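Local coordinates for protein endo-1,3-beta-glucanase, family GH16 (Zobellia galactanivorans, PDB 4BPZ) that probably hydrolyses internal beta-1,3 linkages of glucans such as algal laminarin, through its calcium-binding catalytic domain of glycoside hydrolase family 16, at residues N44-H49 and G109-I114; A102-K107 and D144-N149; L191-S196 and A220-L225. The protein carries 1 engineered substitution. All coordinates share one frame; numbering follows the deposited sequence.

Contact 1: N44-H49 and G109-I114; sequences NNELQH and GTWPAI. With GLC (alpha-D-glucopyranose), chain C; BGC (beta-D-glucopyranose), chain B.
Trp111 lays the outer end of its six-membered ring, CZ3 and CH2, against Asn44 and Glu46. CB of Asn44 sits 3.7 Å from CH2 of Trp111, and carboxylate oxygen OE2 of Glu46 reaches CZ3 of Trp111 at 3.5 Å, its group turned nearly perpendicular to the indole (82°). Trp111 gets there because CG stands anti to the backbone N (chi1 178°), which swings the ring off strand 110-118 toward the loop. Its NE1 is bonded to Glu147 OE1.

The Asn44 amide is gripped by three bonds that fix its rotation. ND2 donates an almost straight bond (173°) to Glu46 OE2 at 2.9 Å, leaving in the amide plane and meeting the oxygen on its anti side, though tilted well out of the carboxylate plane. ND2 also donates to O3 of GLC at 3.0 Å, the oxygen that bridges to the next sugar. OD1 of Asn44 accepts from O2 of that BGC at 2.6 Å. Glu46 is thus a second-shell residue that orients the sugar-binding amide. CB of Ala113 adds an apolar touch on C6 of GLC, 3.5 Å away. A tryptophan beside an amide that reads the glycosidic linkage lines the glucan-binding cleft of this family 16 domain.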
loop_
_atom_site.group_PDB
_atom_site.type_symbol
_atom_site.label_atom_id
_atom_site.label_comp_id
_atom_site.label_asym_id
_atom_site.label_seq_id
_atom_site.Cartn_x
_atom_site.Cartn_y
_atom_site.Cartn_z
ATOM N N ASN A 44 -13.718 -3.714 0.664
ATOM C CA ASN A 44 -13.450 -4.820 -0.220
ATOM C C ASN A 44 -13.822 -6.180 0.348
ATOM O O ASN A 44 -13.208 -7.203 -0.056
ATOM C CB ASN A 44 -11.984 -4.807 -0.712
ATOM C CG ASN A 44 -11.552 -3.468 -1.198
ATOM O OD1 ASN A 44 -12.212 -2.905 -2.083
ATOM N ND2 ASN A 44 -10.475 -2.928 -0.659
ATOM N N ASN A 45 -14.712 -6.262 1.348
ATOM C CA ASN A 45 -15.054 -7.521 1.958
ATOM C C ASN A 45 -13.858 -8.221 2.617
ATOM O O ASN A 45 -13.880 -9.430 2.861
ATOM C CB ASN A 45 -15.780 -8.473 0.972
ATOM C CG ASN A 45 -16.986 -7.829 0.415
ATOM O OD1 ASN A 45 -17.836 -7.386 1.207
ATOM N ND2 ASN A 45 -17.068 -7.713 -0.861
ATOM N N GLU A 46 -12.820 -7.423 3.024
ATOM C CA GLU A 46 -11.616 -7.992 3.636
ATOM C C GLU A 46 -11.964 -8.549 5.000
ATOM O O GLU A 46 -12.861 -8.076 5.712
ATOM C CB GLU A 46 -10.588 -6.873 3.783
ATOM C CG GLU A 46 -10.038 -6.461 2.429
ATOM C CD GLU A 46 -9.365 -5.100 2.477
ATOM O OE1 GLU A 46 -8.978 -4.641 3.604
ATOM O OE2 GLU A 46 -9.197 -4.507 1.376
ATOM N N LEU A 47 -11.147 -9.524 5.456
ATOM C CA LEU A 47 -11.470 -10.303 6.642
ATOM C C LEU A 47 -10.647 -9.990 7.833
ATOM O O LEU A 47 -10.839 -10.574 8.874
ATOM C CB LEU A 47 -11.350 -11.811 6.286
ATOM C CG LEU A 47 -12.387 -12.246 5.209
ATOM C CD1 LEU A 47 -12.254 -13.736 4.939
ATOM C CD2 LEU A 47 -13.810 -11.995 5.684
ATOM N N GLN A 48 -9.694 -9.054 7.754
ATOM C CA GLN A 48 -8.754 -8.752 8.831
ATOM C C GLN A 48 -9.186 -7.569 9.683
ATOM O O GLN A 48 -9.878 -6.635 9.202
ATOM C CB GLN A 48 -7.311 -8.509 8.365
ATOM C CG GLN A 48 -7.053 -7.124 7.725
ATOM C CD GLN A 48 -7.801 -6.868 6.468
ATOM O OE1 GLN A 48 -8.208 -5.691 6.195
ATOM N NE2 GLN A 48 -8.011 -7.827 5.658
ATOM N N HIS A 49 -8.659 -7.511 10.906
ATOM C CA HIS A 49 -8.389 -6.258 11.610
ATOM C C HIS A 49 -6.935 -5.887 11.449
ATOM O O HIS A 49 -6.067 -6.732 11.324
ATOM C CB HIS A 49 -8.690 -6.369 13.100
ATOM C CG HIS A 49 -10.118 -6.065 13.458
ATOM N ND1 HIS A 49 -10.741 -4.962 13.062
ATOM C CD2 HIS A 49 -11.021 -6.779 14.237
ATOM C CE1 HIS A 49 -12.000 -4.989 13.536
ATOM N NE2 HIS A 49 -12.145 -6.085 14.263
ATOM N N GLY A 109 -4.621 -16.452 -0.253
ATOM C CA GLY A 109 -5.485 -15.640 0.575
ATOM C C GLY A 109 -4.934 -14.264 0.956
ATOM O O GLY A 109 -5.696 -13.434 1.449
ATOM N N THR A 110 -3.629 -14.075 0.795
ATOM C CA THR A 110 -2.979 -12.827 1.154
ATOM C C THR A 110 -3.059 -11.824 -0.005
ATOM O O THR A 110 -2.969 -12.170 -1.196
ATOM C CB THR A 110 -1.508 -13.083 1.524
ATOM O OG1 THR A 110 -0.816 -13.611 0.366
ATOM C CG2 THR A 110 -1.310 -13.986 2.696
ATOM N N TRP A 111 -3.199 -10.552 0.383
ATOM C CA TRP A 111 -3.361 -9.438 -0.551
ATOM C C TRP A 111 -2.440 -8.322 -0.112
ATOM O O TRP A 111 -2.908 -7.349 0.565
ATOM C CB TRP A 111 -4.838 -9.054 -0.615
ATOM C CG TRP A 111 -5.196 -7.898 -1.492
ATOM C CD1 TRP A 111 -4.395 -7.207 -2.381
ATOM C CD2 TRP A 111 -6.499 -7.295 -1.539
ATOM N NE1 TRP A 111 -5.144 -6.178 -2.978
ATOM C CE2 TRP A 111 -6.408 -6.233 -2.454
ATOM C CE3 TRP A 111 -7.710 -7.570 -0.922
ATOM C CZ2 TRP A 111 -7.514 -5.448 -2.765
ATOM C CZ3 TRP A 111 -8.838 -6.787 -1.237
ATOM C CH2 TRP A 111 -8.724 -5.751 -2.163
ATOM N N PRO A 112 -1.186 -8.369 -0.410
ATOM C CA PRO A 112 -0.264 -7.276 -0.038
ATOM C C PRO A 112 -0.437 -6.105 -0.990
ATOM O O PRO A 112 -0.826 -6.268 -2.150
ATOM C CB PRO A 112 1.143 -7.909 -0.275
ATOM C CG PRO A 112 0.888 -8.835 -1.483
ATOM C CD PRO A 112 -0.484 -9.456 -1.196
ATOM N N ALA A 113 -0.081 -4.907 -0.500
ATOM C CA ALA A 113 -0.129 -3.740 -1.342
ATOM C C ALA A 113 0.869 -2.680 -0.883
ATOM O O ALA A 113 1.133 -2.516 0.314
ATOM C CB ALA A 113 -1.519 -3.132 -1.362
ATOM N N ILE A 114 1.378 -1.966 -1.885
ATOM C CA ILE A 114 2.195 -0.739 -1.753
ATOM C C ILE A 114 1.388 0.278 -2.572
ATOM O O ILE A 114 1.254 0.072 -3.794
ATOM C CB ILE A 114 3.564 -0.900 -2.332
ATOM C CG1 ILE A 114 4.329 -2.087 -1.685
ATOM C CG2 ILE A 114 4.367 0.411 -2.177
ATOM C CD1 ILE A 114 5.597 -2.489 -2.421
HETATM C C1 GLC C . -6.494 -0.344 -4.441
HETATM C C2 GLC C . -8.006 -0.425 -4.045
HETATM C C3 GLC C . -8.074 -0.286 -2.517
HETATM C C4 GLC C . -7.238 -1.297 -1.863
HETATM C C5 GLC C . -5.827 -0.944 -2.266
HETATM C C6 GLC C . -4.775 -1.860 -1.683
HETATM O O1 GLC C . -5.984 0.972 -4.425
HETATM O O2 GLC C . -8.664 0.610 -4.731
HETATM O O3 GLC C . -9.493 -0.436 -2.088
HETATM O O4 GLC C . -7.418 -1.240 -0.434
HETATM O O5 GLC C . -5.730 -1.086 -3.701
HETATM O O6 GLC C . -4.967 -3.214 -2.077
HETATM C C2 BGC B . -11.728 0.321 -1.729
HETATM C C3 BGC B . -12.565 1.542 -1.504
HETATM C C4 BGC B . -11.930 2.442 -0.379
HETATM C C5 BGC B . -10.454 2.753 -0.729
HETATM C C6 BGC B . -9.692 3.467 0.368
HETATM C C1 BGC B . -10.262 0.760 -1.988
HETATM O O2 BGC B . -12.245 -0.379 -2.826
HETATM O O3 BGC B . -13.839 1.091 -1.050
HETATM O O4 BGC B . -12.537 3.725 -0.274
HETATM O O5 BGC B . -9.772 1.477 -0.883
HETATM O O6 BGC B . -9.566 2.723 1.559
#

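Contact 2: A102-K107 and D144-N149; sequences AKLPSK and DILEQN. With GLC (alpha-D-glucopyranose), chain C.
Leu104 carries the apolar part of this contact. Its CD2 meets CD1 of Leu146 tip to tip at 4.0 Å. Leu146 turns its CG to the side opposite the backbone N (chi1 174°), which carries its methyls to the 102-107 segment. The other methyl of Leu104, CD1, lies against the amide end of Gln148, 3.4 Å from OE1. Phe247 and Tyr189 also touch Leu104, so these methyls belong to the interior of the domain.

The polar part is carried by water. Pro105 O and Gln148 OE1 are both acceptors, 4.1 Å apart, and two waters join them by donating to each: the first lies 2.7 Å from Pro105 O, and the second 2.8 Å from Gln148 OE1. The buried amide oxygen is thereby held twice, while NE2 of Gln148 is bonded to Ser155 O, which fixes the amide from its other end.

Sugar bonding involves the opposite face of the 144-149 segment. Glu147, whose side chain starts away from Leu104, accepts from O6 of GLC through OE1 at 2.8 Å. Between Asp144 and Glu147, Ile145 and Leu146 both face Ile114, forming a classic beta bulge. That kink lets Asp144 and Glu147 both address the sugar, consistent with the bulged active-site strand of laminarinase-like family 16 enzymes.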
loop_
_atom_site.group_PDB
_atom_site.type_symbol
_atom_site.label_atom_id
_atom_site.label_comp_id
_atom_site.label_asym_id
_atom_site.label_seq_id
_atom_site.Cartn_x
_atom_site.Cartn_y
_atom_site.Cartn_z
ATOM N N ALA A 102 11.223 -5.282 -1.746
ATOM C CA ALA A 102 10.445 -6.152 -0.892
ATOM C C ALA A 102 10.381 -7.572 -1.416
ATOM O O ALA A 102 10.573 -7.830 -2.583
ATOM C CB ALA A 102 8.967 -5.609 -0.832
ATOM N N LYS A 103 10.016 -8.466 -0.480
ATOM C CA LYS A 103 9.616 -9.846 -0.702
ATOM C C LYS A 103 8.171 -9.950 -0.306
ATOM O O LYS A 103 7.767 -9.455 0.756
ATOM C CB LYS A 103 10.445 -10.827 0.128
ATOM C CG LYS A 103 11.840 -11.054 -0.439
ATOM C CD LYS A 103 12.636 -12.007 0.472
ATOM C CE LYS A 103 14.035 -12.092 0.015
ATOM N NZ LYS A 103 14.739 -13.153 0.861
ATOM N N LEU A 104 7.352 -10.586 -1.159
ATOM C CA LEU A 104 5.898 -10.634 -0.985
ATOM C C LEU A 104 5.450 -11.894 -0.243
ATOM O O LEU A 104 6.149 -12.936 -0.338
ATOM C CB LEU A 104 5.167 -10.490 -2.346
ATOM C CG LEU A 104 5.598 -9.294 -3.157
ATOM C CD1 LEU A 104 4.755 -9.214 -4.409
ATOM C CD2 LEU A 104 5.574 -7.992 -2.410
ATOM N N PRO A 105 4.282 -11.905 0.374
ATOM C CA PRO A 105 3.775 -13.158 0.961
ATOM C C PRO A 105 3.577 -14.205 -0.127
ATOM O O PRO A 105 3.097 -13.912 -1.234
ATOM C CB PRO A 105 2.435 -12.714 1.591
ATOM C CG PRO A 105 2.488 -11.228 1.647
ATOM C CD PRO A 105 3.475 -10.718 0.676
ATOM N N SER A 106 3.851 -15.456 0.215
ATOM C CA SER A 106 3.612 -16.567 -0.738
ATOM C C SER A 106 2.275 -17.227 -0.603
ATOM O O SER A 106 1.899 -17.958 -1.539
ATOM C CB SER A 106 4.700 -17.688 -0.505
ATOM O OG SER A 106 4.575 -18.221 0.778
ATOM N N LYS A 107 1.577 -17.077 0.521
ATOM C CA LYS A 107 0.460 -17.930 0.802
ATOM C C LYS A 107 -0.806 -17.458 0.153
ATOM O O LYS A 107 -1.117 -16.265 0.002
ATOM C CB LYS A 107 0.235 -18.094 2.302
ATOM C CG LYS A 107 1.397 -18.910 2.939
ATOM C CD LYS A 107 1.241 -19.104 4.427
ATOM C CE LYS A 107 2.406 -19.938 4.994
ATOM N NZ LYS A 107 2.246 -20.107 6.462
ATOM N N ASP A 144 -1.766 2.459 -7.228
ATOM C CA ASP A 144 -1.219 1.175 -6.746
ATOM C C ASP A 144 0.162 1.141 -7.324
ATOM O O ASP A 144 0.330 1.385 -8.554
ATOM C CB ASP A 144 -2.227 -0.028 -7.073
ATOM C CG ASP A 144 -3.544 0.225 -6.278
ATOM O OD1 ASP A 144 -3.456 -0.258 -4.943
ATOM O OD2 ASP A 144 -4.603 0.215 -6.767
ATOM N N ILE A 145 1.186 0.973 -6.509
ATOM C CA ILE A 145 2.539 0.637 -6.968
ATOM C C ILE A 145 2.696 -0.874 -7.057
ATOM O O ILE A 145 3.323 -1.375 -7.983
ATOM C CB ILE A 145 3.555 1.282 -6.040
ATOM C CG1 ILE A 145 3.306 2.799 -5.970
ATOM C CG2 ILE A 145 4.959 0.923 -6.522
ATOM C CD1 ILE A 145 4.243 3.511 -5.009
ATOM N N LEU A 146 2.116 -1.613 -6.127
ATOM C CA LEU A 146 2.137 -3.070 -6.178
ATOM C C LEU A 146 0.914 -3.566 -5.491
ATOM O O LEU A 146 0.563 -3.136 -4.372
ATOM C CB LEU A 146 3.382 -3.553 -5.378
ATOM C CG LEU A 146 3.581 -5.070 -5.148
ATOM C CD1 LEU A 146 2.834 -5.604 -3.979
ATOM C CD2 LEU A 146 3.419 -5.863 -6.491
ATOM N N GLU A 147 0.153 -4.509 -6.122
ATOM C CA GLU A 147 -0.713 -5.420 -5.429
ATOM C C GLU A 147 -0.451 -6.822 -5.949
ATOM O O GLU A 147 -0.049 -7.001 -7.105
ATOM C CB GLU A 147 -2.173 -5.109 -5.652
ATOM C CG GLU A 147 -2.627 -3.728 -5.226
ATOM C CD GLU A 147 -4.108 -3.495 -5.527
ATOM O OE1 GLU A 147 -5.003 -3.974 -4.814
ATOM O OE2 GLU A 147 -4.441 -2.862 -6.616
ATOM N N GLN A 148 -0.679 -7.831 -5.099
ATOM C CA GLN A 148 -0.855 -9.185 -5.612
ATOM C C GLN A 148 -2.133 -9.718 -5.103
ATOM O O GLN A 148 -2.496 -9.464 -3.934
ATOM C CB GLN A 148 0.297 -10.124 -5.215
ATOM C CG GLN A 148 1.575 -10.028 -5.972
ATOM C CD GLN A 148 2.343 -11.310 -5.882
ATOM O OE1 GLN A 148 2.656 -11.836 -4.773
ATOM N NE2 GLN A 148 2.767 -11.776 -7.010
ATOM N N ASN A 149 -2.878 -10.434 -5.942
ATOM C CA ASN A 149 -4.024 -11.141 -5.461
ATOM C C ASN A 149 -3.633 -12.437 -4.755
ATOM O O ASN A 149 -2.493 -12.809 -4.704
ATOM C CB ASN A 149 -5.086 -11.327 -6.577
ATOM C CG ASN A 149 -4.587 -12.141 -7.742
ATOM O OD1 ASN A 149 -4.877 -11.769 -8.933
ATOM N ND2 ASN A 149 -3.857 -13.170 -7.494
HETATM C C1 GLC C . -6.494 -0.344 -4.441
HETATM C C2 GLC C . -8.006 -0.425 -4.045
HETATM C C3 GLC C . -8.074 -0.286 -2.517
HETATM C C4 GLC C . -7.238 -1.297 -1.863
HETATM C C5 GLC C . -5.827 -0.944 -2.266
HETATM C C6 GLC C . -4.775 -1.860 -1.683
HETATM O O1 GLC C . -5.984 0.972 -4.425
HETATM O O2 GLC C . -8.664 0.610 -4.731
HETATM O O3 GLC C . -9.493 -0.436 -2.088
HETATM O O4 GLC C . -7.418 -1.240 -0.434
HETATM O O5 GLC C . -5.730 -1.086 -3.701
HETATM O O6 GLC C . -4.967 -3.214 -2.077
HETATM O O HOH W 1 1.622 -11.881 -2.278
HETATM O O HOH W 2 4.273 -13.941 -3.775
#

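Contact 3: L191-S196 and A220-L225; sequences LEWNAS and APHYLL
The six-membered ring of Trp193 points its edge at the face of the His222 imidazole, a T-shaped pair in which one backbone oxygen lies in the plane of both rings. The ring centroids are 5.0 Å apart and the planes are inclined at 69°. CH2 of Trp193 is the leading atom, 3.6 Å from ND1 of His222, while CZ3 of Trp193 reaches back to CB of His222 at 4.0 Å. The shared oxygen is Ala220 O, which lies at the Trp193 edge 3.6 Å from CH2 and also accepts a weak but nearly straight hydrogen bond (166°) from His222 ND1 at 3.3 Å. That bond tends to hold the imidazole in the orientation that presents its face.

Strand 187-193 lies in the convex sheet of the family's beta-sandwich jelly roll and strand 222-230 in the concave one, so the two rings meet across the interior. With CG anti to its backbone N (chi1 173°), Trp193 spans much of the gap between backbones whose CA atoms are 10.9 Å apart at this pair. Its NE1 is bonded to Tyr218 O, and Tyr95 makes a second edge-to-face pair with it. Replacing Trp193 with alanine would probably open a gap between the sheets, leaving the face of His222 without its aromatic partner and Tyr218 O without this donor. Beyond Trp193 the chain leaves the strand through an Asx turn, in which Asn194 OD1 accepts from Ser196 N at 2.9 Å.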
loop_
_atom_site.group_PDB
_atom_site.type_symbol
_atom_site.label_atom_id
_atom_site.label_comp_id
_atom_site.label_asym_id
_atom_site.label_seq_id
_atom_site.Cartn_x
_atom_site.Cartn_y
_atom_site.Cartn_z
ATOM N N LEU A 191 7.460 3.818 -8.483
ATOM C CA LEU A 191 6.604 4.799 -9.128
ATOM C C LEU A 191 7.429 5.966 -9.553
ATOM O O LEU A 191 8.223 6.462 -8.710
ATOM C CB LEU A 191 5.515 5.264 -8.125
ATOM C CG LEU A 191 4.710 6.514 -8.502
ATOM C CD1 LEU A 191 3.831 6.277 -9.747
ATOM C CD2 LEU A 191 3.884 6.977 -7.313
ATOM N N GLU A 192 7.267 6.483 -10.761
ATOM C CA GLU A 192 7.819 7.801 -11.143
ATOM C C GLU A 192 6.594 8.651 -11.502
ATOM O O GLU A 192 5.860 8.354 -12.438
ATOM C CB GLU A 192 8.717 7.633 -12.368
ATOM C CG GLU A 192 9.946 6.857 -12.040
ATOM C CD GLU A 192 10.756 6.400 -13.194
ATOM O OE1 GLU A 192 10.564 6.937 -14.330
ATOM O OE2 GLU A 192 11.594 5.495 -13.003
ATOM N N TRP A 193 6.440 9.734 -10.776
ATOM C CA TRP A 193 5.279 10.560 -10.840
ATOM C C TRP A 193 5.690 12.004 -11.061
ATOM O O TRP A 193 6.443 12.575 -10.265
ATOM C CB TRP A 193 4.541 10.423 -9.512
ATOM C CG TRP A 193 3.371 11.314 -9.246
ATOM C CD1 TRP A 193 2.504 11.955 -10.153
ATOM C CD2 TRP A 193 2.873 11.633 -7.946
ATOM N NE1 TRP A 193 1.581 12.658 -9.478
ATOM C CE2 TRP A 193 1.745 12.501 -8.135
ATOM C CE3 TRP A 193 3.272 11.307 -6.611
ATOM C CZ2 TRP A 193 1.069 13.034 -7.045
ATOM C CZ3 TRP A 193 2.574 11.842 -5.554
ATOM C CH2 TRP A 193 1.484 12.727 -5.775
ATOM N N ASN A 194 5.164 12.624 -12.127
ATOM C CA ASN A 194 5.386 14.079 -12.327
ATOM C C ASN A 194 4.174 14.650 -12.967
ATOM O O ASN A 194 3.104 13.990 -13.059
ATOM C CB ASN A 194 6.710 14.343 -13.056
ATOM C CG ASN A 194 6.740 13.716 -14.429
ATOM O OD1 ASN A 194 5.680 13.470 -15.053
ATOM N ND2 ASN A 194 7.967 13.484 -14.960
ATOM N N ALA A 195 4.228 15.933 -13.309
ATOM C CA ALA A 195 3.048 16.609 -13.891
ATOM C C ALA A 195 2.634 15.977 -15.227
ATOM O O ALA A 195 1.529 16.175 -15.707
ATOM C CB ALA A 195 3.287 18.096 -14.073
ATOM N N SER A 196 3.570 15.290 -15.902
ATOM C CA SER A 196 3.336 14.662 -17.227
ATOM C C SER A 196 2.688 13.265 -17.137
ATOM O O SER A 196 1.821 12.964 -17.930
ATOM C CB SER A 196 4.691 14.599 -17.970
ATOM O OG SER A 196 5.162 15.931 -18.189
ATOM N N ALA A 220 -1.551 16.964 -6.335
ATOM C CA ALA A 220 -1.617 17.425 -4.978
ATOM C C ALA A 220 -1.011 16.302 -4.103
ATOM O O ALA A 220 -0.808 15.186 -4.583
ATOM C CB ALA A 220 -3.044 17.729 -4.585
ATOM N N PRO A 221 -0.820 16.517 -2.814
ATOM C CA PRO A 221 -0.002 15.533 -2.057
ATOM C C PRO A 221 -0.674 14.209 -1.910
ATOM O O PRO A 221 -1.900 14.150 -1.693
ATOM C CB PRO A 221 0.191 16.199 -0.685
ATOM C CG PRO A 221 0.228 17.731 -1.043
ATOM C CD PRO A 221 -0.965 17.800 -2.051
ATOM N N HIS A 222 0.123 13.166 -1.948
ATOM C CA HIS A 222 -0.309 11.780 -1.586
ATOM C C HIS A 222 0.579 11.281 -0.489
ATOM O O HIS A 222 1.659 11.781 -0.240
ATOM C CB HIS A 222 -0.171 10.838 -2.821
ATOM C CG HIS A 222 -1.254 10.932 -3.829
ATOM N ND1 HIS A 222 -1.773 12.016 -4.436
ATOM C CD2 HIS A 222 -1.872 9.835 -4.345
ATOM C CE1 HIS A 222 -2.787 11.586 -5.260
ATOM N NE2 HIS A 222 -2.830 10.249 -5.192
ATOM N N TYR A 223 0.075 10.290 0.256
ATOM C CA TYR A 223 0.855 9.531 1.210
ATOM C C TYR A 223 0.902 8.076 0.837
ATOM O O TYR A 223 0.055 7.580 0.075
ATOM C CB TYR A 223 0.379 9.738 2.662
ATOM C CG TYR A 223 -1.034 9.356 2.914
ATOM C CD1 TYR A 223 -1.400 8.031 3.274
ATOM C CD2 TYR A 223 -2.080 10.290 2.772
ATOM C CE1 TYR A 223 -2.707 7.693 3.512
ATOM C CE2 TYR A 223 -3.394 9.955 3.010
ATOM C CZ TYR A 223 -3.697 8.659 3.413
ATOM O OH TYR A 223 -5.017 8.362 3.686
ATOM N N LEU A 224 1.892 7.369 1.349
ATOM C CA LEU A 224 2.132 5.960 1.041
ATOM C C LEU A 224 1.439 5.064 2.072
ATOM O O LEU A 224 1.381 5.384 3.278
ATOM C CB LEU A 224 3.638 5.667 1.104
ATOM C CG LEU A 224 4.120 4.313 0.586
ATOM C CD1 LEU A 224 3.975 4.271 -0.950
ATOM C CD2 LEU A 224 5.605 4.134 0.961
ATOM N N LEU A 225 0.913 3.917 1.608
ATOM C CA LEU A 225 0.370 2.889 2.418
ATOM C C LEU A 225 1.077 1.567 2.174
ATOM O O LEU A 225 1.406 1.255 1.015
ATOM C CB LEU A 225 -1.140 2.695 2.174
ATOM C CG LEU A 225 -2.063 3.915 2.460
ATOM C CD1 LEU A 225 -2.251 4.782 1.235
ATOM C CD2 LEU A 225 -3.386 3.486 3.024
#

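How the contacts relate
Contacts 1 and 2, with centres about 11 Å apart, meet in the concave sheet where strand 110-118 runs antiparallel to strand 146-147. Ile114 joins them through two probable backbone hydrogen bonds, its O to Ile145 N and its N to Leu146 O, both 2.9 Å. Both contacts reach GLC: contact 1 from the loop and tryptophan side, contact 2 through its acidic side chains. Contact 3 is farther off, its centre about 23 Å from that of contact 1 and about 20 Å from that of contact 2. Ile145 links it to contact 2, as its CD1 packs on Leu191 CB at 3.8 Å. The His222 side chain remains about 10 Å from GLC, on the interior side of the sheet whose other face binds the sugar.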